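Local coordinates for metalloprotease stcE (Escherichia coli, PDB 4DNY), which is a secreted zinc metalloprotease (mucinase) of the metzincin type that probably cleaves O-linked glycoproteins, the fragment here including sequence of its beta-sandwich domain, at residues Tyr95-Val100 / Trp117-Glu122; Gly15-Thr19 / Leu109-Val113; Val55-Asn61 / Val81-Ala87. The contacts are given in a common frame with arbitrary orientation. Residues are numbered along the deposited sequence.

Contact 1 (Tyr95-Val100 / Trp117-Glu122)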
loop_
_atom_site.group_PDB
_atom_site.type_symbol
_atom_site.label_atom_id
_atom_site.label_comp_id
_atom_site.label_asym_id
_atom_site.label_seq_id
_atom_site.Cartn_x
_atom_site.Cartn_y
_atom_site.Cartn_z
ATOM N N TYR A 95 3.702 1.973 8.092
ATOM C CA TYR A 95 4.054 0.595 7.874
ATOM C C TYR A 95 4.928 0.117 9.038
ATOM O O TYR A 95 6.073 0.518 9.165
ATOM C CB TYR A 95 4.711 0.394 6.506
ATOM C CG TYR A 95 5.978 1.138 6.240
ATOM C CD1 TYR A 95 7.195 0.479 6.114
ATOM C CD2 TYR A 95 5.965 2.526 6.057
ATOM C CE1 TYR A 95 8.360 1.187 5.817
ATOM C CE2 TYR A 95 7.083 3.220 5.729
ATOM C CZ TYR A 95 8.313 2.582 5.642
ATOM O OH TYR A 95 9.483 3.228 5.303
ATOM N N GLY A 96 4.370 -0.769 9.869
ATOM C CA GLY A 96 5.039 -1.129 11.131
ATOM C C GLY A 96 5.288 0.084 12.000
ATOM O O GLY A 96 4.367 0.851 12.244
ATOM N N ASP A 97 6.527 0.255 12.452
ATOM C CA ASP A 97 6.954 1.385 13.286
ATOM C C ASP A 97 7.411 2.570 12.446
ATOM O O ASP A 97 7.835 3.594 12.999
ATOM C CB ASP A 97 8.149 0.955 14.172
ATOM C CG ASP A 97 7.758 -0.033 15.267
ATOM O OD1 ASP A 97 6.567 -0.060 15.629
ATOM O OD2 ASP A 97 8.648 -0.779 15.710
ATOM N N ARG A 98 7.333 2.437 11.108
ATOM C CA ARG A 98 7.820 3.467 10.168
ATOM C C ARG A 98 6.690 4.184 9.466
ATOM O O ARG A 98 5.566 3.747 9.480
ATOM C CB ARG A 98 8.772 2.837 9.164
ATOM C CG ARG A 98 10.013 2.209 9.850
ATOM C CD ARG A 98 11.073 1.829 8.849
ATOM N NE ARG A 98 12.124 1.057 9.508
ATOM C CZ ARG A 98 13.353 0.849 9.028
ATOM N NH1 ARG A 98 13.719 1.367 7.856
ATOM N NH2 ARG A 98 14.243 0.124 9.725
ATOM N N LYS A 99 7.021 5.314 8.881
ATOM C CA LYS A 99 6.091 6.051 8.045
ATOM C C LYS A 99 6.906 6.760 6.931
ATOM O O LYS A 99 8.118 6.988 7.072
ATOM C CB LYS A 99 5.289 7.052 8.862
ATOM C CG LYS A 99 6.095 8.139 9.462
ATOM C CD LYS A 99 5.207 9.078 10.271
ATOM C CE LYS A 99 5.975 10.056 11.155
ATOM N NZ LYS A 99 7.045 10.825 10.482
ATOM N N VAL A 100 6.212 7.063 5.835
ATOM C CA VAL A 100 6.823 7.729 4.704
ATOM C C VAL A 100 5.771 8.628 4.082
ATOM O O VAL A 100 4.566 8.319 4.083
ATOM C CB VAL A 100 7.381 6.717 3.680
ATOM C CG1 VAL A 100 6.254 5.793 3.082
ATOM C CG2 VAL A 100 8.155 7.443 2.548
ATOM N N TRP A 117 6.969 -5.211 6.858
ATOM C CA TRP A 117 6.979 -4.526 5.603
ATOM C C TRP A 117 8.358 -3.935 5.307
ATOM O O TRP A 117 8.990 -3.311 6.204
ATOM C CB TRP A 117 5.972 -3.356 5.579
ATOM C CG TRP A 117 4.546 -3.797 5.504
ATOM C CD1 TRP A 117 3.664 -3.808 6.517
ATOM C CD2 TRP A 117 3.892 -4.368 4.366
ATOM N NE1 TRP A 117 2.454 -4.321 6.080
ATOM C CE2 TRP A 117 2.572 -4.652 4.745
ATOM C CE3 TRP A 117 4.292 -4.649 3.019
ATOM C CZ2 TRP A 117 1.664 -5.251 3.865
ATOM C CZ3 TRP A 117 3.406 -5.210 2.149
ATOM C CH2 TRP A 117 2.073 -5.493 2.579
ATOM N N PHE A 118 8.844 -4.122 4.082
ATOM C CA PHE A 118 10.037 -3.499 3.564
ATOM C C PHE A 118 9.636 -2.538 2.443
ATOM O O PHE A 118 8.916 -2.923 1.547
ATOM C CB PHE A 118 11.006 -4.547 3.031
ATOM C CG PHE A 118 11.591 -5.384 4.106
ATOM C CD1 PHE A 118 12.813 -5.063 4.653
ATOM C CD2 PHE A 118 10.910 -6.477 4.590
ATOM C CE1 PHE A 118 13.335 -5.829 5.693
ATOM C CE2 PHE A 118 11.435 -7.219 5.664
ATOM C CZ PHE A 118 12.641 -6.888 6.173
ATOM N N ARG A 119 10.125 -1.314 2.496
ATOM C CA ARG A 119 9.921 -0.327 1.460
ATOM C C ARG A 119 11.105 -0.310 0.500
ATOM O O ARG A 119 12.257 -0.199 0.892
ATOM C CB ARG A 119 9.697 1.067 2.084
ATOM C CG ARG A 119 9.271 2.099 1.058
ATOM C CD ARG A 119 8.983 3.462 1.712
ATOM N NE ARG A 119 10.155 4.151 2.168
ATOM C CZ ARG A 119 10.975 4.789 1.315
ATOM N NH1 ARG A 119 10.706 4.797 -0.005
ATOM N NH2 ARG A 119 12.031 5.422 1.757
ATOM N N SER A 120 10.808 -0.416 -0.784
ATOM C CA SER A 120 11.819 -0.326 -1.836
ATOM C C SER A 120 12.536 0.993 -1.772
ATOM O O SER A 120 11.927 2.042 -1.779
ATOM C CB SER A 120 11.157 -0.513 -3.182
ATOM O OG SER A 120 12.131 -0.458 -4.220
ATOM N N GLY A 121 13.860 0.922 -1.645
ATOM C CA GLY A 121 14.677 2.136 -1.572
ATOM C C GLY A 121 14.959 2.635 -0.169
ATOM O O GLY A 121 15.658 3.647 0.000
ATOM N N GLU A 122 14.453 1.936 0.836
ATOM C CA GLU A 122 14.659 2.320 2.236
ATOM C C GLU A 122 16.148 2.408 2.644
ATOM O O GLU A 122 16.534 3.341 3.338
ATOM C CB GLU A 122 13.971 1.336 3.184
ATOM C CG GLU A 122 13.887 1.872 4.568
ATOM C CD GLU A 122 12.580 2.565 4.800
ATOM O OE1 GLU A 122 12.511 3.812 4.627
ATOM O OE2 GLU A 122 11.655 1.836 5.145
HETATM O O HOH W 1 8.055 -1.818 8.757
#
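Polar contacts between 95-100 and 117-122 converge on the carboxylate of Glu122. Tyr95 OH donates to Glu122 OE2 over 2.6 Å, the shortest cross-segment bond, and accepts a weak one from Arg119 NE at 3.3 Å (N-H...O angle 140°). Arg98 NH1 reaches Glu122 OE2 at 3.4 Å, a salt bridge whose hydrogen bond is weak. The other carboxylate oxygen faces its own segment: Arg119 NH2 to Glu122 OE1 is a 3.3 Å salt bridge. Arg98, Arg119 and Glu122 thus form a salt-bridge network, the Tyr95 hydroxyl bonding to Glu122 and, weakly, to Arg119.

Two beta turns set up this geometry. Tyr95-Arg98 is the type II' turn of the hairpin joining strands 91-95 and 98-102, closed by Arg98 N to Tyr95 O (3.0 Å) and Tyr95 N to Arg98 O (2.9 Å); Gly96, at phi 58° and psi -128°, supplies its second position. Arg119-Glu122 is a type II turn, with Glu122 N to Arg119 O at 3.1 Å, which brings Glu122 back toward Tyr95 just after strand 116-119 ends. Strands 98-102 and 116-119 belong to different sheets, and the nearest CA atoms, those of Tyr95 and Trp117, are 6.3 Å apart. One water bridges this gap, donating to Tyr95 O and Trp117 O, each at 3.1 Å.

Apolar packing lies beside the polar cluster. Tyr95 CD1 meets Trp117 CB at 4.1 Å, near the plane of the tyrosine ring, and Val100 CG1 touches Arg119 CD at 3.8 Å. Phe110 packs edge-to-face with Tyr95, while the indole NE1 of Trp117 is hydrogen-bonded to Pro71 O.

Contact 2 (Gly15-Thr19 / Leu109-Val113)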
loop_
_atom_site.group_PDB
_atom_site.type_symbol
_atom_site.label_atom_id
_atom_site.label_comp_id
_atom_site.label_asym_id
_atom_site.label_seq_id
_atom_site.Cartn_x
_atom_site.Cartn_y
_atom_site.Cartn_z
ATOM N N GLY A 15 18.723 -7.142 -0.070
ATOM C CA GLY A 15 18.541 -8.069 -1.252
ATOM C C GLY A 15 17.105 -8.580 -1.389
ATOM O O GLY A 15 16.857 -9.751 -1.715
ATOM N N ILE A 16 16.146 -7.688 -1.126
ATOM C CA ILE A 16 14.698 -8.046 -1.212
ATOM C C ILE A 16 14.347 -8.120 -2.723
ATOM O O ILE A 16 14.805 -7.242 -3.504
ATOM C CB ILE A 16 13.764 -6.998 -0.491
ATOM C CG1 ILE A 16 14.070 -6.812 1.014
ATOM C CG2 ILE A 16 12.224 -7.371 -0.680
ATOM C CD1 ILE A 16 13.609 -7.887 1.870
ATOM N N ASP A 17 13.569 -9.135 -3.118
ATOM C CA ASP A 17 13.092 -9.302 -4.498
ATOM C C ASP A 17 11.673 -8.741 -4.581
ATOM O O ASP A 17 10.698 -9.401 -4.248
ATOM C CB ASP A 17 13.042 -10.763 -4.906
ATOM C CG ASP A 17 12.477 -10.952 -6.300
ATOM O OD1 ASP A 17 12.504 -9.995 -7.122
ATOM O OD2 ASP A 17 11.972 -12.065 -6.606
ATOM N N PHE A 18 11.576 -7.501 -5.043
ATOM C CA PHE A 18 10.287 -6.830 -5.220
ATOM C C PHE A 18 9.614 -7.260 -6.498
ATOM O O PHE A 18 9.500 -6.509 -7.436
ATOM C CB PHE A 18 10.536 -5.321 -5.168
ATOM C CG PHE A 18 10.823 -4.807 -3.807
ATOM C CD1 PHE A 18 9.821 -4.466 -2.959
ATOM C CD2 PHE A 18 12.137 -4.619 -3.387
ATOM C CE1 PHE A 18 10.085 -3.976 -1.738
ATOM C CE2 PHE A 18 12.397 -4.152 -2.109
ATOM C CZ PHE A 18 11.357 -3.856 -1.296
ATOM N N THR A 19 9.236 -8.521 -6.552
ATOM C CA THR A 19 8.440 -9.069 -7.683
ATOM C C THR A 19 7.259 -9.819 -7.079
ATOM O O THR A 19 7.460 -10.661 -6.210
ATOM C CB THR A 19 9.219 -10.072 -8.499
ATOM O OG1 THR A 19 10.521 -9.535 -8.805
ATOM C CG2 THR A 19 8.468 -10.411 -9.822
ATOM N N LEU A 109 6.721 1.418 -3.119
ATOM C CA LEU A 109 6.512 -0.010 -3.238
ATOM C C LEU A 109 6.962 -0.744 -1.953
ATOM O O LEU A 109 8.038 -0.412 -1.400
ATOM C CB LEU A 109 7.292 -0.563 -4.402
ATOM C CG LEU A 109 7.100 -2.044 -4.759
ATOM C CD1 LEU A 109 5.634 -2.304 -5.216
ATOM C CD2 LEU A 109 8.053 -2.477 -5.847
ATOM N N PHE A 110 6.143 -1.672 -1.474
ATOM C CA PHE A 110 6.327 -2.396 -0.227
ATOM C C PHE A 110 6.154 -3.889 -0.446
ATOM O O PHE A 110 5.351 -4.319 -1.284
ATOM C CB PHE A 110 5.311 -1.933 0.832
ATOM C CG PHE A 110 5.384 -0.491 1.193
ATOM C CD1 PHE A 110 6.106 -0.049 2.303
ATOM C CD2 PHE A 110 4.713 0.444 0.456
ATOM C CE1 PHE A 110 6.163 1.287 2.627
ATOM C CE2 PHE A 110 4.747 1.806 0.800
ATOM C CZ PHE A 110 5.468 2.197 1.912
ATOM N N LYS A 111 6.912 -4.688 0.320
ATOM C CA LYS A 111 6.778 -6.135 0.374
ATOM C C LYS A 111 6.916 -6.626 1.820
ATOM O O LYS A 111 7.749 -6.154 2.542
ATOM C CB LYS A 111 7.850 -6.805 -0.512
ATOM C CG LYS A 111 7.762 -8.323 -0.536
ATOM C CD LYS A 111 8.639 -8.955 -1.592
ATOM C CE LYS A 111 8.672 -10.444 -1.451
ATOM N NZ LYS A 111 9.368 -11.179 -2.592
ATOM N N TYR A 112 6.067 -7.584 2.212
ATOM C CA TYR A 112 6.023 -8.096 3.565
ATOM C C TYR A 112 6.852 -9.397 3.607
ATOM O O TYR A 112 6.565 -10.327 2.866
ATOM C CB TYR A 112 4.574 -8.400 3.926
ATOM C CG TYR A 112 4.267 -8.502 5.386
ATOM C CD1 TYR A 112 4.096 -7.371 6.159
ATOM C CD2 TYR A 112 4.010 -9.733 5.965
ATOM C CE1 TYR A 112 3.750 -7.422 7.467
ATOM C CE2 TYR A 112 3.619 -9.802 7.314
ATOM C CZ TYR A 112 3.475 -8.631 8.046
ATOM O OH TYR A 112 3.062 -8.697 9.385
ATOM N N VAL A 113 7.893 -9.419 4.420
ATOM C CA VAL A 113 8.767 -10.578 4.525
ATOM C C VAL A 113 8.935 -10.929 5.998
ATOM O O VAL A 113 9.455 -10.101 6.792
ATOM C CB VAL A 113 10.139 -10.336 3.867
ATOM C CG1 VAL A 113 10.965 -11.581 3.916
ATOM C CG2 VAL A 113 9.919 -9.876 2.396
HETATM O O HOH W 2 6.725 -11.427 -3.782
#
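This is a surface contact in which the irregular N-terminal segment 15-19 lies across residues 109-113 of strand 107-113 of the five-stranded sheet. The end-to-end direction of residues 16-19 is 116° from that of 109-113, and the nearest CA pair, Phe18 and Lys111, is 6.6 Å apart, too far for strand pairing.

Lys111 provides the main polar anchor. Its chain is extended, with all four chi angles t, and NZ donates to Asp17 O at 2.8 Å. A water accepts from Lys111 NZ at 2.9 Å and lies 2.6 Å from Thr19 O, to which it can donate, so the ammonium group engages two carbonyls, one directly and probably one through solvent. Phe18 is the centre of an inverse gamma turn, in which Thr19 N makes a weak 2.9 Å bond back to Asp17 O, the same carbonyl that Lys111 holds. The side chains flanking Phe18 are also joined, Thr19 OG1 donating to Asp17 OD1 at 2.6 Å.

The Phe18 side chain packs on the strand: ring atom CE1 is 3.8 Å from Lys111 CB, and its CB is 3.8 Å from Leu109 CD2. Ile16 adds CG2 to Lys111 CD at 4.0 Å and CD1 to Val113 CG2 at 4.2 Å. Leu109, Lys111 and Val113, every second residue, point toward the segment, whereas Phe110 points away, where its ring meets Tyr95 edge-to-face. Phe18 also touches Met80 and Ser120.

Contact 3 (Val55-Asn61 / Val81-Ala87)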
loop_
_atom_site.group_PDB
_atom_site.type_symbol
_atom_site.label_atom_id
_atom_site.label_comp_id
_atom_site.label_asym_id
_atom_site.label_seq_id
_atom_site.Cartn_x
_atom_site.Cartn_y
_atom_site.Cartn_z
ATOM N N VAL A 55 -1.515 -5.269 -4.325
ATOM C CA VAL A 55 -2.546 -4.211 -4.348
ATOM C C VAL A 55 -1.844 -2.951 -4.796
ATOM O O VAL A 55 -0.783 -2.593 -4.227
ATOM C CB VAL A 55 -3.190 -4.007 -2.987
ATOM C CG1 VAL A 55 -3.974 -2.673 -2.921
ATOM C CG2 VAL A 55 -4.134 -5.207 -2.613
ATOM N N GLU A 56 -2.412 -2.235 -5.766
ATOM C CA GLU A 56 -1.827 -0.991 -6.299
ATOM C C GLU A 56 -2.872 0.114 -6.082
ATOM O O GLU A 56 -3.983 0.026 -6.632
ATOM C CB GLU A 56 -1.474 -1.128 -7.783
ATOM C CG GLU A 56 -0.937 0.176 -8.355
ATOM C CD GLU A 56 -0.273 0.009 -9.735
ATOM O OE1 GLU A 56 0.405 -0.996 -9.991
ATOM O OE2 GLU A 56 -0.419 0.893 -10.532
ATOM N N ILE A 57 -2.496 1.107 -5.297
ATOM C CA ILE A 57 -3.386 2.185 -4.904
ATOM C C ILE A 57 -3.042 3.431 -5.648
ATOM O O ILE A 57 -1.878 3.855 -5.688
ATOM C CB ILE A 57 -3.231 2.432 -3.394
ATOM C CG1 ILE A 57 -3.769 1.241 -2.615
ATOM C CG2 ILE A 57 -3.917 3.785 -2.943
ATOM C CD1 ILE A 57 -3.300 1.185 -1.112
ATOM N N HIS A 58 -4.055 4.006 -6.295
ATOM C CA HIS A 58 -3.881 5.273 -7.050
ATOM C C HIS A 58 -4.679 6.361 -6.367
ATOM O O HIS A 58 -5.910 6.364 -6.429
ATOM C CB HIS A 58 -4.436 5.122 -8.449
ATOM C CG HIS A 58 -3.662 4.196 -9.315
ATOM N ND1 HIS A 58 -4.129 3.819 -10.567
ATOM C CD2 HIS A 58 -2.570 3.430 -9.061
ATOM C CE1 HIS A 58 -3.240 2.980 -11.088
ATOM N NE2 HIS A 58 -2.289 2.710 -10.196
ATOM N N THR A 59 -3.992 7.285 -5.663
ATOM C CA THR A 59 -4.651 8.481 -5.143
ATOM C C THR A 59 -4.614 9.556 -6.234
ATOM O O THR A 59 -3.685 9.563 -7.075
ATOM C CB THR A 59 -4.009 8.955 -3.869
ATOM O OG1 THR A 59 -2.607 9.040 -4.068
ATOM C CG2 THR A 59 -4.333 8.001 -2.666
ATOM N N ALA A 60 -5.573 10.449 -6.221
ATOM C CA ALA A 60 -5.664 11.508 -7.230
ATOM C C ALA A 60 -6.389 12.668 -6.642
ATOM O O ALA A 60 -6.955 12.574 -5.545
ATOM C CB ALA A 60 -6.401 10.960 -8.500
ATOM N N ASN A 61 -6.400 13.814 -7.370
ATOM C CA ASN A 61 -7.220 14.922 -6.940
ATOM C C ASN A 61 -8.697 14.468 -6.885
ATOM O O ASN A 61 -9.202 13.808 -7.789
ATOM C CB ASN A 61 -7.026 16.097 -7.865
ATOM C CG ASN A 61 -5.656 16.770 -7.719
ATOM O OD1 ASN A 61 -5.048 16.681 -6.631
ATOM N ND2 ASN A 61 -5.200 17.439 -8.763
ATOM N N VAL A 81 2.464 -4.077 -1.933
ATOM C CA VAL A 81 1.581 -2.913 -2.101
ATOM C C VAL A 81 2.342 -1.829 -2.839
ATOM O O VAL A 81 3.455 -1.466 -2.433
ATOM C CB VAL A 81 1.040 -2.345 -0.744
ATOM C CG1 VAL A 81 0.096 -1.164 -1.006
ATOM C CG2 VAL A 81 0.295 -3.476 -0.010
ATOM N N ARG A 82 1.757 -1.319 -3.904
ATOM C CA ARG A 82 2.309 -0.199 -4.663
ATOM C C ARG A 82 1.405 1.001 -4.513
ATOM O O ARG A 82 0.175 0.863 -4.496
ATOM C CB ARG A 82 2.442 -0.569 -6.164
ATOM C CG ARG A 82 3.101 0.548 -6.963
ATOM C CD ARG A 82 3.284 0.180 -8.396
ATOM N NE ARG A 82 4.255 -0.927 -8.564
ATOM C CZ ARG A 82 4.001 -2.086 -9.141
ATOM N NH1 ARG A 82 2.753 -2.344 -9.605
ATOM N NH2 ARG A 82 4.942 -3.026 -9.311
ATOM N N PHE A 83 1.986 2.185 -4.361
ATOM C CA PHE A 83 1.239 3.480 -4.347
ATOM C C PHE A 83 1.682 4.308 -5.515
ATOM O O PHE A 83 2.881 4.403 -5.771
ATOM C CB PHE A 83 1.523 4.273 -3.081
ATOM C CG PHE A 83 0.941 3.661 -1.857
ATOM C CD1 PHE A 83 -0.280 4.060 -1.389
ATOM C CD2 PHE A 83 1.636 2.672 -1.144
ATOM C CE1 PHE A 83 -0.829 3.466 -0.257
ATOM C CE2 PHE A 83 1.101 2.114 0.010
ATOM C CZ PHE A 83 -0.129 2.508 0.432
ATOM N N VAL A 84 0.716 4.922 -6.200
ATOM C CA VAL A 84 0.969 5.936 -7.202
ATOM C C VAL A 84 0.114 7.143 -6.947
ATOM O O VAL A 84 -1.119 7.034 -6.987
ATOM C CB VAL A 84 0.711 5.388 -8.659
ATOM C CG1 VAL A 84 1.068 6.473 -9.692
ATOM C CG2 VAL A 84 1.442 4.082 -8.875
ATOM N N SER A 85 0.734 8.266 -6.589
ATOM C CA SER A 85 -0.019 9.477 -6.256
ATOM C C SER A 85 -0.077 10.447 -7.438
ATOM O O SER A 85 0.951 10.887 -7.961
ATOM C CB SER A 85 0.613 10.214 -5.104
ATOM O OG SER A 85 -0.027 11.483 -4.996
ATOM N N SER A 86 -1.295 10.840 -7.783
ATOM C CA SER A 86 -1.491 12.001 -8.674
ATOM C C SER A 86 -2.298 13.060 -7.914
ATOM O O SER A 86 -2.931 13.932 -8.507
ATOM C CB SER A 86 -2.130 11.589 -10.026
ATOM O OG SER A 86 -3.344 10.918 -9.828
ATOM N N ALA A 87 -2.263 12.987 -6.575
ATOM C CA ALA A 87 -3.003 13.921 -5.696
ATOM C C ALA A 87 -2.062 15.041 -5.239
ATOM O O ALA A 87 -0.983 14.754 -4.726
ATOM C CB ALA A 87 -3.536 13.203 -4.478
HETATM O O HOH W 3 -5.503 13.850 -10.160
#
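The shortest polar link between the side chains of these two strands is the salt bridge from Arg82 NH1 to Glu56 OE1, 2.7 Å; Lys25 also pairs with that oxygen, while Glu56 OE2 accepts from His58 NE2 at 2.6 Å. The backbones run parallel, their axes 13° and 4.6 Å apart. Ile57 alternates partners, as parallel pairing requires: its N donates to Arg82 O (2.8 Å) and its O accepts from Val84 N (2.9 Å). Arg82 N to Val55 O (2.9 Å) and Ser86 N to Thr59 O (2.8 Å) extend the pattern, whereas Thr59 N to Val84 O is weak at 3.2 Å. Ser85 OG accepts from Ala87 N at 3.1 Å, an ST turn.

On the face opposite Glu56 and Arg82, Ile57 CD1 packs on Phe83 CE1 at 3.5 Å and Val81 CG1 at 4.1 Å. Ile45 of helix 43-49 packs on Ile57 and Val81, and Leu70 on Phe83, and strands 25-28 and 107-113 flank the pair.

How the contacts relate
All three contacts involve the mixed five-stranded sheet, ordered 25-28, 54-60, 80-86, 107-113, 116-119. Contact 3 pairs two strands within it; contact 2 lays the N-terminal segment over the fourth strand; contact 1 ties the outermost fifth strand and its following turn to the three-stranded sheet. Their centres lie about 11 Å (1 and 2), 16 Å (1 and 3) and 18 Å (2 and 3) apart. Phe110 N to Val81 O (2.9 Å) and Phe118 N to Lys111 O (2.8 Å), both probable hydrogen bonds, connect them across the sheet. Along the chain, contact 3 closes before contact 1 opens, while contact 2 spans from residue 15 to 113, bringing the N-terminal segment onto a late strand.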